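Local structure of 273aa long hypothetical dTDP-4-dehydrorhamnose reductase (Sulfolobus tokodaii, 2GGS) at residues T3-A8 against I14-L19; E25-Y30 against G37-D42; K158-Y163 against V174-G179. The protein probably acts as an NADPH-dependent dTDP-4-dehydrorhamnose reductase, binding the cofactor in a Rossmann-type nucleotide fold. One frame throughout, in Å; residues are numbered along the deposited sequence.

Contact 1 of 3, residues T3-A8 against I14-L19; sequences TLITGA and IELSRL. With NDP (NADPH dihydro-nicotinamide-adenine-dinucleotide phosphate), chain C.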
loop_
_atom_site.group_PDB
_atom_site.type_symbol
_atom_site.label_atom_id
_atom_site.label_comp_id
_atom_site.label_asym_id
_atom_site.label_seq_id
_atom_site.Cartn_x
_atom_site.Cartn_y
_atom_site.Cartn_z
ATOM N N THR A 3 12.814 6.295 12.906
ATOM C CA THR A 3 12.083 5.968 11.689
ATOM C C THR A 3 11.156 7.107 11.279
ATOM O O THR A 3 10.289 7.451 11.962
ATOM C CB THR A 3 11.276 4.670 11.877
ATOM O OG1 THR A 3 12.166 3.589 12.179
ATOM C CG2 THR A 3 10.640 4.243 10.564
ATOM N N LEU A 4 11.208 7.702 10.066
ATOM C CA LEU A 4 10.269 8.536 9.325
ATOM C C LEU A 4 9.282 7.685 8.532
ATOM O O LEU A 4 9.682 6.838 7.788
ATOM C CB LEU A 4 11.019 9.482 8.386
ATOM C CG LEU A 4 10.158 10.435 7.553
ATOM C CD1 LEU A 4 9.387 11.387 8.455
ATOM C CD2 LEU A 4 11.012 11.205 6.559
ATOM N N ILE A 5 8.056 7.952 8.884
ATOM C CA ILE A 5 6.988 7.295 8.183
ATOM C C ILE A 5 6.234 8.336 7.383
ATOM O O ILE A 5 5.536 9.061 7.923
ATOM C CB ILE A 5 5.963 6.641 9.123
ATOM C CG1 ILE A 5 6.659 5.613 9.992
ATOM C CG2 ILE A 5 4.823 5.976 8.342
ATOM C CD1 ILE A 5 5.827 5.097 11.050
ATOM N N THR A 6 6.433 8.357 6.084
ATOM C CA THR A 6 5.550 9.213 5.243
ATOM C C THR A 6 4.262 8.447 5.046
ATOM O O THR A 6 4.247 7.185 5.144
ATOM C CB THR A 6 6.159 9.545 3.856
ATOM O OG1 THR A 6 6.103 8.391 2.984
ATOM C CG2 THR A 6 7.563 10.099 3.981
ATOM N N GLY A 7 3.174 9.155 4.781
ATOM C CA GLY A 7 1.864 8.519 4.744
ATOM C C GLY A 7 1.441 7.982 6.115
ATOM O O GLY A 7 0.637 7.070 6.176
ATOM N N ALA A 8 1.955 8.575 7.201
ATOM C CA ALA A 8 1.628 8.188 8.572
ATOM C C ALA A 8 0.179 8.248 8.931
ATOM O O ALA A 8 -0.285 7.510 9.796
ATOM C CB ALA A 8 2.424 8.945 9.550
ATOM N N ILE A 14 -0.923 4.521 9.924
ATOM C CA ILE A 14 -1.505 4.457 11.286
ATOM C C ILE A 14 -0.990 3.224 12.024
ATOM O O ILE A 14 -0.554 3.316 13.168
ATOM C CB ILE A 14 -3.014 4.500 11.257
ATOM C CG1 ILE A 14 -3.432 5.911 10.813
ATOM C CG2 ILE A 14 -3.624 4.206 12.677
ATOM C CD1 ILE A 14 -4.866 6.049 10.428
ATOM N N GLU A 15 -1.063 2.090 11.324
ATOM C CA GLU A 15 -0.669 0.826 11.902
ATOM C C GLU A 15 0.848 0.740 12.126
ATOM O O GLU A 15 1.289 0.265 13.184
ATOM C CB GLU A 15 -1.221 -0.334 11.070
ATOM C CG GLU A 15 -2.773 -0.356 11.047
ATOM C CD GLU A 15 -3.387 -0.456 12.421
ATOM O OE1 GLU A 15 -2.841 -1.197 13.277
ATOM O OE2 GLU A 15 -4.440 0.193 12.667
ATOM N N LEU A 16 1.644 1.197 11.160
ATOM C CA LEU A 16 3.090 1.311 11.364
ATOM C C LEU A 16 3.437 2.144 12.590
ATOM O O LEU A 16 4.280 1.777 13.382
ATOM C CB LEU A 16 3.769 1.946 10.141
ATOM C CG LEU A 16 3.888 1.109 8.871
ATOM C CD1 LEU A 16 4.350 1.887 7.625
ATOM C CD2 LEU A 16 4.850 -0.067 9.152
ATOM N N SER A 17 2.803 3.312 12.717
ATOM C CA SER A 17 3.044 4.160 13.870
ATOM C C SER A 17 2.795 3.414 15.196
ATOM O O SER A 17 3.594 3.495 16.120
ATOM C CB SER A 17 2.164 5.402 13.760
ATOM O OG SER A 17 2.673 6.183 12.690
ATOM N N ARG A 18 1.683 2.685 15.251
ATOM C CA ARG A 18 1.226 1.996 16.453
ATOM C C ARG A 18 2.296 0.997 16.864
ATOM O O ARG A 18 2.705 0.938 18.040
ATOM C CB ARG A 18 -0.104 1.291 16.167
ATOM C CG ARG A 18 -0.709 0.601 17.402
ATOM C CD ARG A 18 -2.097 0.017 17.110
ATOM N NE ARG A 18 -2.113 -0.979 16.037
ATOM C CZ ARG A 18 -1.661 -2.234 16.133
ATOM N NH1 ARG A 18 -1.174 -2.710 17.281
ATOM N NH2 ARG A 18 -1.721 -3.030 15.070
ATOM N N LEU A 19 2.783 0.259 15.883
ATOM C CA LEU A 19 3.673 -0.875 16.165
ATOM C C LEU A 19 5.102 -0.449 16.374
ATOM O O LEU A 19 5.814 -0.977 17.269
ATOM C CB LEU A 19 3.613 -1.903 15.041
ATOM C CG LEU A 19 2.303 -2.661 14.847
ATOM C CD1 LEU A 19 2.462 -3.523 13.613
ATOM C CD2 LEU A 19 1.996 -3.497 16.075
HETATM P PA NDP C . -3.921 5.796 2.141
HETATM O O1A NDP C . -4.709 6.327 1.017
HETATM O O2A NDP C . -4.736 5.379 3.306
HETATM O O5B NDP C . -2.838 6.831 2.643
HETATM C C5B NDP C . -2.183 7.693 1.730
HETATM C C4B NDP C . -1.208 8.487 2.559
HETATM O O4B NDP C . -0.418 9.266 1.657
HETATM C C3B NDP C . -1.877 9.401 3.573
HETATM O O3B NDP C . -1.145 9.354 4.767
HETATM C C2B NDP C . -1.714 10.771 2.901
HETATM O O2B NDP C . -1.646 11.747 3.897
HETATM C C1B NDP C . -0.368 10.569 2.218
HETATM N N9A NDP C . -0.165 11.550 1.148
HETATM C C8A NDP C . -0.817 11.614 -0.046
HETATM N N7A NDP C . -0.343 12.692 -0.735
HETATM C C5A NDP C . 0.589 13.288 0.028
HETATM C C6A NDP C . 1.382 14.426 -0.163
HETATM N N6A NDP C . 1.202 15.212 -1.261
HETATM N N1A NDP C . 2.226 14.771 0.857
HETATM C C2A NDP C . 2.347 14.050 2.038
HETATM N N3A NDP C . 1.552 12.944 2.222
HETATM C C4A NDP C . 0.698 12.591 1.234
HETATM O O3 NDP C . -3.037 4.624 1.452
HETATM P PN NDP C . -2.663 3.181 2.091
HETATM O O1N NDP C . -2.237 3.239 3.471
HETATM O O2N NDP C . -3.809 2.341 1.672
HETATM O O5D NDP C . -1.448 2.788 1.126
HETATM C C5D NDP C . -0.113 2.769 1.622
HETATM C C4D NDP C . 0.887 2.442 0.520
HETATM O O4D NDP C . 0.572 1.169 0.004
HETATM C C3D NDP C . 0.866 3.404 -0.664
HETATM O O3D NDP C . 2.195 3.429 -1.112
HETATM C C2D NDP C . -0.009 2.713 -1.681
HETATM O O2D NDP C . 0.300 3.160 -2.990
HETATM C C1D NDP C . 0.407 1.245 -1.414
HETATM N N1N NDP C . -0.638 0.318 -1.865
HETATM C C2N NDP C . -1.925 0.567 -1.471
HETATM C C3N NDP C . -2.942 -0.352 -1.686
HETATM C C7N NDP C . -4.325 -0.023 -1.228
HETATM O O7N NDP C . -5.393 -0.839 -1.651
HETATM N N7N NDP C . -4.531 1.036 -0.446
HETATM C C4N NDP C . -2.657 -1.669 -2.387
HETATM C C5N NDP C . -1.219 -1.841 -2.817
HETATM C C6N NDP C . -0.283 -0.843 -2.521
HETATM P P2B NDP C . -2.931 12.735 4.250
HETATM O O1X NDP C . -2.564 13.237 5.588
HETATM O O2X NDP C . -4.186 11.928 4.223
HETATM O O3X NDP C . -3.041 13.860 3.189
HETATM O O HOH W 1 0.524 7.652 12.488
#
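I5, on strand 3-6, lies against L16 and S17 of helix 11-20, and its branches divide the work. From CB, the CG2 methyl sits opposite the backbone N and reaches L16 CD1 at 4.2 Å. The other branch, CG1, lies beside that N (chi1 -59°) and continues nearly straight, so that CD1 comes to rest between two helix residues, 3.9 Å from L16 CB and 3.7 Å from S17 OG. A beta-branched isoleucine suits this place, since one residue offers two arms to a helix surface; L16 answers with its CB methylene against I5 CD1 and its CD1 methyl against I5 CG2. S17 is small enough to let the helix come close. Its OG is hydrogen-bonded to the carbonyl of G13, one turn back, and also to a water 2.6 Å away, which donates to A8 O. Helix and loop are bridged by water beside an otherwise apolar seam. Pointing away from the strand, E15 is gripped at OE1 side-on by NE and NH2 of R18, while R156 takes the other oxygen. G7 has a positive phi, and its CA lies 3.1 Å from NADPH O3B; a side chain would crowd the adenosine ribose. G7, G10 and G13 spell the GxxGxxG signature of extended short-chain dehydrogenases, at the turn from strand 3-6 into helix 11-20, in the first beta-alpha-beta unit of the Rossmann fold.

Contact 2 of 3, residues E25-Y30 against G37-D42; sequences EVIKVY and GGYKLD. With NDP (NADPH dihydro-nicotinamide-adenine-dinucleotide phosphate), chain C.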
loop_
_atom_site.group_PDB
_atom_site.type_symbol
_atom_site.label_atom_id
_atom_site.label_comp_id
_atom_site.label_asym_id
_atom_site.label_seq_id
_atom_site.Cartn_x
_atom_site.Cartn_y
_atom_site.Cartn_z
ATOM N N GLU A 25 11.894 5.115 17.833
ATOM C CA GLU A 25 11.595 6.548 17.793
ATOM C C GLU A 25 10.972 6.913 16.431
ATOM O O GLU A 25 11.597 6.692 15.408
ATOM C CB GLU A 25 12.893 7.332 17.991
ATOM C CG GLU A 25 12.759 8.822 17.872
ATOM C CD GLU A 25 14.104 9.582 17.932
ATOM O OE1 GLU A 25 15.202 8.977 18.091
ATOM O OE2 GLU A 25 14.054 10.816 17.816
ATOM N N VAL A 26 9.770 7.486 16.423
ATOM C CA VAL A 26 9.007 7.613 15.170
ATOM C C VAL A 26 8.734 9.069 14.822
ATOM O O VAL A 26 8.339 9.855 15.671
ATOM C CB VAL A 26 7.650 6.847 15.226
ATOM C CG1 VAL A 26 6.874 7.042 13.935
ATOM C CG2 VAL A 26 7.883 5.363 15.447
ATOM N N ILE A 27 8.996 9.414 13.562
ATOM C CA ILE A 27 8.631 10.709 13.010
ATOM C C ILE A 27 7.478 10.494 12.044
ATOM O O ILE A 27 7.646 9.881 10.990
ATOM C CB ILE A 27 9.819 11.377 12.284
ATOM C CG1 ILE A 27 11.027 11.457 13.232
ATOM C CG2 ILE A 27 9.405 12.744 11.706
ATOM C CD1 ILE A 27 12.313 11.658 12.503
ATOM N N LYS A 28 6.318 11.002 12.419
ATOM C CA LYS A 28 5.063 10.759 11.681
ATOM C C LYS A 28 4.722 11.949 10.805
ATOM O O LYS A 28 4.526 13.033 11.345
ATOM C CB LYS A 28 3.902 10.505 12.666
ATOM C CG LYS A 28 4.157 9.324 13.623
ATOM C CD LYS A 28 2.996 9.094 14.566
ATOM C CE LYS A 28 2.991 10.066 15.696
ATOM N NZ LYS A 28 2.347 9.361 16.850
ATOM N N VAL A 29 4.647 11.738 9.485
ATOM C CA VAL A 29 4.315 12.833 8.537
ATOM C C VAL A 29 2.905 12.690 7.966
ATOM O O VAL A 29 2.512 11.610 7.494
ATOM C CB VAL A 29 5.391 12.946 7.402
ATOM C CG1 VAL A 29 4.898 13.833 6.225
ATOM C CG2 VAL A 29 6.700 13.536 7.964
ATOM N N TYR A 30 2.134 13.789 7.960
ATOM C CA TYR A 30 0.825 13.771 7.375
ATOM C C TYR A 30 0.766 15.022 6.504
ATOM O O TYR A 30 1.696 15.823 6.545
ATOM C CB TYR A 30 -0.257 13.809 8.452
ATOM C CG TYR A 30 -0.272 15.116 9.262
ATOM C CD1 TYR A 30 -1.055 16.210 8.847
ATOM C CD2 TYR A 30 0.476 15.234 10.424
ATOM C CE1 TYR A 30 -1.079 17.402 9.600
ATOM C CE2 TYR A 30 0.465 16.408 11.177
ATOM C CZ TYR A 30 -0.306 17.477 10.754
ATOM O OH TYR A 30 -0.289 18.629 11.512
ATOM N N GLY A 37 0.757 14.259 17.393
ATOM C CA GLY A 37 2.223 14.314 17.413
ATOM C C GLY A 37 2.908 14.230 16.047
ATOM O O GLY A 37 4.118 14.030 15.967
ATOM N N GLY A 38 2.132 14.386 14.980
ATOM C CA GLY A 38 2.672 14.365 13.623
ATOM C C GLY A 38 3.251 15.693 13.151
ATOM O O GLY A 38 3.140 16.727 13.835
ATOM N N TYR A 39 3.855 15.652 11.971
ATOM C CA TYR A 39 4.425 16.817 11.306
ATOM C C TYR A 39 3.739 16.960 9.983
ATOM O O TYR A 39 3.645 15.992 9.202
ATOM C CB TYR A 39 5.922 16.628 11.040
ATOM C CG TYR A 39 6.743 16.566 12.285
ATOM C CD1 TYR A 39 7.378 17.704 12.770
ATOM C CD2 TYR A 39 6.900 15.366 12.980
ATOM C CE1 TYR A 39 8.131 17.648 13.927
ATOM C CE2 TYR A 39 7.666 15.296 14.141
ATOM C CZ TYR A 39 8.282 16.439 14.604
ATOM O OH TYR A 39 9.043 16.389 15.759
ATOM N N LYS A 40 3.263 18.172 9.705
ATOM C CA LYS A 40 2.596 18.416 8.464
ATOM C C LYS A 40 3.630 18.685 7.370
ATOM O O LYS A 40 4.506 19.542 7.528
ATOM C CB LYS A 40 1.686 19.647 8.600
ATOM C CG LYS A 40 0.772 19.779 7.421
ATOM C CD LYS A 40 -0.044 21.100 7.469
ATOM C CE LYS A 40 -0.912 21.233 6.247
ATOM N NZ LYS A 40 -2.152 20.385 6.321
ATOM N N LEU A 41 3.514 17.967 6.252
ATOM C CA LEU A 41 4.465 18.105 5.138
ATOM C C LEU A 41 3.869 17.576 3.856
ATOM O O LEU A 41 3.441 16.392 3.754
ATOM C CB LEU A 41 5.828 17.443 5.459
ATOM C CG LEU A 41 6.904 17.419 4.377
ATOM C CD1 LEU A 41 7.447 18.826 4.156
ATOM C CD2 LEU A 41 8.028 16.509 4.827
ATOM N N ASP A 42 3.830 18.444 2.860
ATOM C CA ASP A 42 3.430 18.062 1.523
ATOM C C ASP A 42 4.655 17.575 0.793
ATOM O O ASP A 42 5.575 18.355 0.496
ATOM C CB ASP A 42 2.834 19.271 0.774
ATOM C CG ASP A 42 2.264 18.902 -0.586
ATOM O OD1 ASP A 42 2.680 17.871 -1.197
ATOM O OD2 ASP A 42 1.378 19.659 -1.081
HETATM P PA NDP C . -3.921 5.796 2.141
HETATM O O1A NDP C . -4.709 6.327 1.017
HETATM O O2A NDP C . -4.736 5.379 3.306
HETATM O O5B NDP C . -2.838 6.831 2.643
HETATM C C5B NDP C . -2.183 7.693 1.730
HETATM C C4B NDP C . -1.208 8.487 2.559
HETATM O O4B NDP C . -0.418 9.266 1.657
HETATM C C3B NDP C . -1.877 9.401 3.573
HETATM O O3B NDP C . -1.145 9.354 4.767
HETATM C C2B NDP C . -1.714 10.771 2.901
HETATM O O2B NDP C . -1.646 11.747 3.897
HETATM C C1B NDP C . -0.368 10.569 2.218
HETATM N N9A NDP C . -0.165 11.550 1.148
HETATM C C8A NDP C . -0.817 11.614 -0.046
HETATM N N7A NDP C . -0.343 12.692 -0.735
HETATM C C5A NDP C . 0.589 13.288 0.028
HETATM C C6A NDP C . 1.382 14.426 -0.163
HETATM N N6A NDP C . 1.202 15.212 -1.261
HETATM N N1A NDP C . 2.226 14.771 0.857
HETATM C C2A NDP C . 2.347 14.050 2.038
HETATM N N3A NDP C . 1.552 12.944 2.222
HETATM C C4A NDP C . 0.698 12.591 1.234
HETATM O O3 NDP C . -3.037 4.624 1.452
HETATM P PN NDP C . -2.663 3.181 2.091
HETATM O O1N NDP C . -2.237 3.239 3.471
HETATM O O2N NDP C . -3.809 2.341 1.672
HETATM O O5D NDP C . -1.448 2.788 1.126
HETATM C C5D NDP C . -0.113 2.769 1.622
HETATM C C4D NDP C . 0.887 2.442 0.520
HETATM O O4D NDP C . 0.572 1.169 0.004
HETATM C C3D NDP C . 0.866 3.404 -0.664
HETATM O O3D NDP C . 2.195 3.429 -1.112
HETATM C C2D NDP C . -0.009 2.713 -1.681
HETATM O O2D NDP C . 0.300 3.160 -2.990
HETATM C C1D NDP C . 0.407 1.245 -1.414
HETATM N N1N NDP C . -0.638 0.318 -1.865
HETATM C C2N NDP C . -1.925 0.567 -1.471
HETATM C C3N NDP C . -2.942 -0.352 -1.686
HETATM C C7N NDP C . -4.325 -0.023 -1.228
HETATM O O7N NDP C . -5.393 -0.839 -1.651
HETATM N N7N NDP C . -4.531 1.036 -0.446
HETATM C C4N NDP C . -2.657 -1.669 -2.387
HETATM C C5N NDP C . -1.219 -1.841 -2.817
HETATM C C6N NDP C . -0.283 -0.843 -2.521
HETATM P P2B NDP C . -2.931 12.735 4.250
HETATM O O1X NDP C . -2.564 13.237 5.588
HETATM O O2X NDP C . -4.186 11.928 4.223
HETATM O O3X NDP C . -3.041 13.860 3.189
HETATM O O HOH W 2 6.080 12.451 14.815
#
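V29 and L41 meet at the apolar centre, CG1 of the valine 3.8 Å from CB of the leucine, where strand 39-40 joins 26-30 as the outermost parallel strand of the Rossmann sheet. F52 of the helix 46-56 packs on both. Further along the same face, I27 CG2 touches Y39 CD2 at 3.8 Å, the two side chains slanting across each other. Beta-branched V29 and I27 suit an extended strand, and their apolar branches face helix 46-56. Y30 and K40 occupy the opposite face. With CG placed between its backbone N and carbonyl carbon (chi1 65°), the Y30 ring leans across the neighbouring strand: K40 backbone atoms lie over one ring face, G38 meets the ring edge, and K40 CB lies 3.6 Å from CZ. Glycine suits position 38, since a CB there would clash with Y30 CD2 as the ring now lies. An alanine in place of Y30 would probably open a gap beneath K40 and leave the G38 backbone without its flanking ring. The polar rim is the parallel-strand bonding itself: Y39 N gives to K28 O (2.8 Å), then Y30 N to Y39 O (2.9 Å) and L41 N to Y30 O (2.8 Å), so Y30 bonds on both flanks of K40. A water links K28 N with G37 O, and the amine of K40 turns to the N31 carbonyl. Past the strand end, D42 OD1 accepts from adenine N6A of NADPH at 3.0 Å in a nearly straight bond (171°).

Contact 3 of 3, residues K158-Y163 against V174-G179; sequences KGFPIY and VFAFKG. With NDP (NADPH dihydro-nicotinamide-adenine-dinucleotide phosphate), chain C.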
loop_
_atom_site.group_PDB
_atom_site.type_symbol
_atom_site.label_atom_id
_atom_site.label_comp_id
_atom_site.label_asym_id
_atom_site.label_seq_id
_atom_site.Cartn_x
_atom_site.Cartn_y
_atom_site.Cartn_z
ATOM N N LYS A 158 -10.645 1.829 4.931
ATOM C CA LYS A 158 -11.187 1.831 3.581
ATOM C C LYS A 158 -10.726 0.563 2.830
ATOM O O LYS A 158 -10.384 -0.418 3.478
ATOM C CB LYS A 158 -10.873 3.136 2.840
ATOM C CG LYS A 158 -9.430 3.391 2.653
ATOM C CD LYS A 158 -9.195 4.710 1.923
ATOM C CE LYS A 158 -7.693 4.982 1.731
ATOM N NZ LYS A 158 -7.486 6.312 0.993
ATOM N N GLY A 159 -10.768 0.571 1.502
ATOM C CA GLY A 159 -10.428 -0.643 0.743
ATOM C C GLY A 159 -11.711 -1.431 0.574
ATOM O O GLY A 159 -12.733 -1.094 1.158
ATOM N N PHE A 160 -11.652 -2.470 -0.238
ATOM C CA PHE A 160 -12.853 -3.206 -0.649
ATOM C C PHE A 160 -13.667 -3.825 0.515
ATOM O O PHE A 160 -14.916 -3.703 0.508
ATOM C CB PHE A 160 -12.453 -4.254 -1.697
ATOM C CG PHE A 160 -13.612 -5.016 -2.264
ATOM C CD1 PHE A 160 -14.588 -4.368 -3.005
ATOM C CD2 PHE A 160 -13.717 -6.377 -2.066
ATOM C CE1 PHE A 160 -15.677 -5.084 -3.544
ATOM C CE2 PHE A 160 -14.788 -7.089 -2.617
ATOM C CZ PHE A 160 -15.755 -6.442 -3.340
ATOM N N PRO A 161 -13.019 -4.506 1.497
ATOM C CA PRO A 161 -13.857 -5.127 2.537
ATOM C C PRO A 161 -14.756 -4.152 3.274
ATOM O O PRO A 161 -15.874 -4.509 3.634
ATOM C CB PRO A 161 -12.839 -5.722 3.502
ATOM C CG PRO A 161 -11.661 -6.063 2.605
ATOM C CD PRO A 161 -11.591 -4.854 1.716
ATOM N N ILE A 162 -14.268 -2.929 3.460
ATOM C CA ILE A 162 -15.063 -1.892 4.100
ATOM C C ILE A 162 -16.230 -1.428 3.235
ATOM O O ILE A 162 -17.363 -1.299 3.743
ATOM C CB ILE A 162 -14.164 -0.727 4.606
ATOM C CG1 ILE A 162 -13.718 -1.059 6.022
ATOM C CG2 ILE A 162 -14.946 0.594 4.630
ATOM C CD1 ILE A 162 -14.862 -0.926 7.050
ATOM N N TYR A 163 -15.977 -1.189 1.951
ATOM C CA TYR A 163 -17.031 -0.863 0.998
ATOM C C TYR A 163 -18.108 -1.962 1.028
ATOM O O TYR A 163 -19.298 -1.659 1.090
ATOM C CB TYR A 163 -16.476 -0.698 -0.411
ATOM C CG TYR A 163 -17.493 -0.904 -1.498
ATOM C CD1 TYR A 163 -18.442 0.093 -1.821
ATOM C CD2 TYR A 163 -17.520 -2.092 -2.209
ATOM C CE1 TYR A 163 -19.389 -0.118 -2.834
ATOM C CE2 TYR A 163 -18.445 -2.313 -3.211
ATOM C CZ TYR A 163 -19.382 -1.326 -3.523
ATOM O OH TYR A 163 -20.286 -1.611 -4.538
ATOM N N VAL A 174 -23.668 -4.735 -3.732
ATOM C CA VAL A 174 -22.241 -4.655 -3.998
ATOM C C VAL A 174 -21.957 -5.211 -5.378
ATOM O O VAL A 174 -22.344 -6.336 -5.703
ATOM C CB VAL A 174 -21.410 -5.478 -2.952
ATOM C CG1 VAL A 174 -19.986 -5.679 -3.450
ATOM C CG2 VAL A 174 -21.377 -4.776 -1.630
ATOM N N PHE A 175 -21.294 -4.411 -6.209
ATOM C CA PHE A 175 -20.826 -4.872 -7.505
ATOM C C PHE A 175 -19.361 -5.297 -7.436
ATOM O O PHE A 175 -18.466 -4.474 -7.268
ATOM C CB PHE A 175 -21.086 -3.784 -8.558
ATOM C CG PHE A 175 -22.544 -3.488 -8.723
ATOM C CD1 PHE A 175 -23.336 -4.318 -9.514
ATOM C CD2 PHE A 175 -23.141 -2.462 -8.016
ATOM C CE1 PHE A 175 -24.694 -4.081 -9.642
ATOM C CE2 PHE A 175 -24.506 -2.215 -8.133
ATOM C CZ PHE A 175 -25.283 -3.034 -8.941
ATOM N N ALA A 176 -19.125 -6.599 -7.503
ATOM C CA ALA A 176 -17.794 -7.123 -7.271
ATOM C C ALA A 176 -17.119 -7.410 -8.583
ATOM O O ALA A 176 -17.559 -8.241 -9.375
ATOM C CB ALA A 176 -17.820 -8.389 -6.357
ATOM N N PHE A 177 -16.019 -6.694 -8.814
ATOM C CA PHE A 177 -15.196 -6.919 -9.976
ATOM C C PHE A 177 -14.821 -8.394 -10.123
ATOM O O PHE A 177 -14.343 -9.017 -9.173
ATOM C CB PHE A 177 -13.929 -6.051 -9.876
ATOM C CG PHE A 177 -12.963 -6.227 -11.018
ATOM C CD1 PHE A 177 -13.350 -5.955 -12.338
ATOM C CD2 PHE A 177 -11.638 -6.618 -10.776
ATOM C CE1 PHE A 177 -12.451 -6.097 -13.407
ATOM C CE2 PHE A 177 -10.717 -6.773 -11.840
ATOM C CZ PHE A 177 -11.126 -6.491 -13.166
ATOM N N LYS A 178 -15.039 -8.935 -11.318
ATOM C CA LYS A 178 -14.538 -10.267 -11.661
ATOM C C LYS A 178 -13.029 -10.230 -11.851
ATOM O O LYS A 178 -12.542 -9.877 -12.929
ATOM C CB LYS A 178 -15.220 -10.818 -12.924
ATOM C CG LYS A 178 -14.872 -12.285 -13.260
ATOM C CD LYS A 178 -15.623 -12.730 -14.528
ATOM C CE LYS A 178 -15.081 -13.984 -15.151
ATOM N NZ LYS A 178 -15.652 -14.084 -16.534
ATOM N N GLY A 179 -12.309 -10.618 -10.799
ATOM C CA GLY A 179 -10.854 -10.684 -10.838
ATOM C C GLY A 179 -10.320 -10.962 -9.449
ATOM O O GLY A 179 -11.087 -10.949 -8.473
HETATM P PA NDP C . -3.921 5.796 2.141
HETATM O O1A NDP C . -4.709 6.327 1.017
HETATM O O2A NDP C . -4.736 5.379 3.306
HETATM O O5B NDP C . -2.838 6.831 2.643
HETATM C C5B NDP C . -2.183 7.693 1.730
HETATM C C4B NDP C . -1.208 8.487 2.559
HETATM O O4B NDP C . -0.418 9.266 1.657
HETATM C C3B NDP C . -1.877 9.401 3.573
HETATM O O3B NDP C . -1.145 9.354 4.767
HETATM C C2B NDP C . -1.714 10.771 2.901
HETATM O O2B NDP C . -1.646 11.747 3.897
HETATM C C1B NDP C . -0.368 10.569 2.218
HETATM N N9A NDP C . -0.165 11.550 1.148
HETATM C C8A NDP C . -0.817 11.614 -0.046
HETATM N N7A NDP C . -0.343 12.692 -0.735
HETATM C C5A NDP C . 0.589 13.288 0.028
HETATM C C6A NDP C . 1.382 14.426 -0.163
HETATM N N6A NDP C . 1.202 15.212 -1.261
HETATM N N1A NDP C . 2.226 14.771 0.857
HETATM C C2A NDP C . 2.347 14.050 2.038
HETATM N N3A NDP C . 1.552 12.944 2.222
HETATM C C4A NDP C . 0.698 12.591 1.234
HETATM O O3 NDP C . -3.037 4.624 1.452
HETATM P PN NDP C . -2.663 3.181 2.091
HETATM O O1N NDP C . -2.237 3.239 3.471
HETATM O O2N NDP C . -3.809 2.341 1.672
HETATM O O5D NDP C . -1.448 2.788 1.126
HETATM C C5D NDP C . -0.113 2.769 1.622
HETATM C C4D NDP C . 0.887 2.442 0.520
HETATM O O4D NDP C . 0.572 1.169 0.004
HETATM C C3D NDP C . 0.866 3.404 -0.664
HETATM O O3D NDP C . 2.195 3.429 -1.112
HETATM C C2D NDP C . -0.009 2.713 -1.681
HETATM O O2D NDP C . 0.300 3.160 -2.990
HETATM C C1D NDP C . 0.407 1.245 -1.414
HETATM N N1N NDP C . -0.638 0.318 -1.865
HETATM C C2N NDP C . -1.925 0.567 -1.471
HETATM C C3N NDP C . -2.942 -0.352 -1.686
HETATM C C7N NDP C . -4.325 -0.023 -1.228
HETATM O O7N NDP C . -5.393 -0.839 -1.651
HETATM N N7N NDP C . -4.531 1.036 -0.446
HETATM C C4N NDP C . -2.657 -1.669 -2.387
HETATM C C5N NDP C . -1.219 -1.841 -2.817
HETATM C C6N NDP C . -0.283 -0.843 -2.521
HETATM P P2B NDP C . -2.931 12.735 4.250
HETATM O O1X NDP C . -2.564 13.237 5.588
HETATM O O2X NDP C . -4.186 11.928 4.223
HETATM O O3X NDP C . -3.041 13.860 3.189
#
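The rings of F160 and Y163, one helical turn apart, reach from helix 160-169 to strand 174-177 with their far ends. F160 brings CZ within 4.1 Å of A176 CB and 4.3 Å of V174 CG1, while CE2 of Y163 lies 3.7 Å from the same V174 methyl. Both rings are carried outward by CG standing opposite the backbone N (chi1 -176° for F160), which suits long aromatics spanning a gap where even Y163 CA and V174 CA, the closest pair, are 8.2 Å apart. V174 CG1 is shared by both rings, while the small A176 leaves room for the tip of F160. Y163 adds one polar touch: its OH accepts a weak hydrogen bond from F175 N at 3.4 Å. Before the helix, G159 takes the N-cap position with a positive phi at which a CB would jam against the K158 carbonyl. K158, extended beyond CG, sends NZ to the NADPH phosphate oxygen O1A at 2.8 Å, a fitting role for a long cation. Helix 160-169 thus packs on a parallel sheet of strands 174-177 and 231-234, consistent with the C-terminal substrate-binding lobe of extended short-chain dehydrogenases.

How the contacts relate
Contacts 1, 2 and 3 follow one another along the chain, each closing before the next opens. Contacts 1 and 2 have centres 9 Å apart and belong to one seven-stranded parallel sheet: strands 3-6 and 26-30 are neighbours in it, T3 bonding through its backbone to E25 and I27, and helix 11-20 crosses from one strand to the other. Contact 3 lies on the opposite side of the chain's centre, about 26 Å from contact 1 and 31 Å from contact 2 (centre to centre), on a separate two-stranded sheet. NADPH is touched by all three: contact 2 at its adenine, contact 1 at its adenosine ribose, contact 3 through K158 at its diphosphate, so the cofactor lies between the two regions.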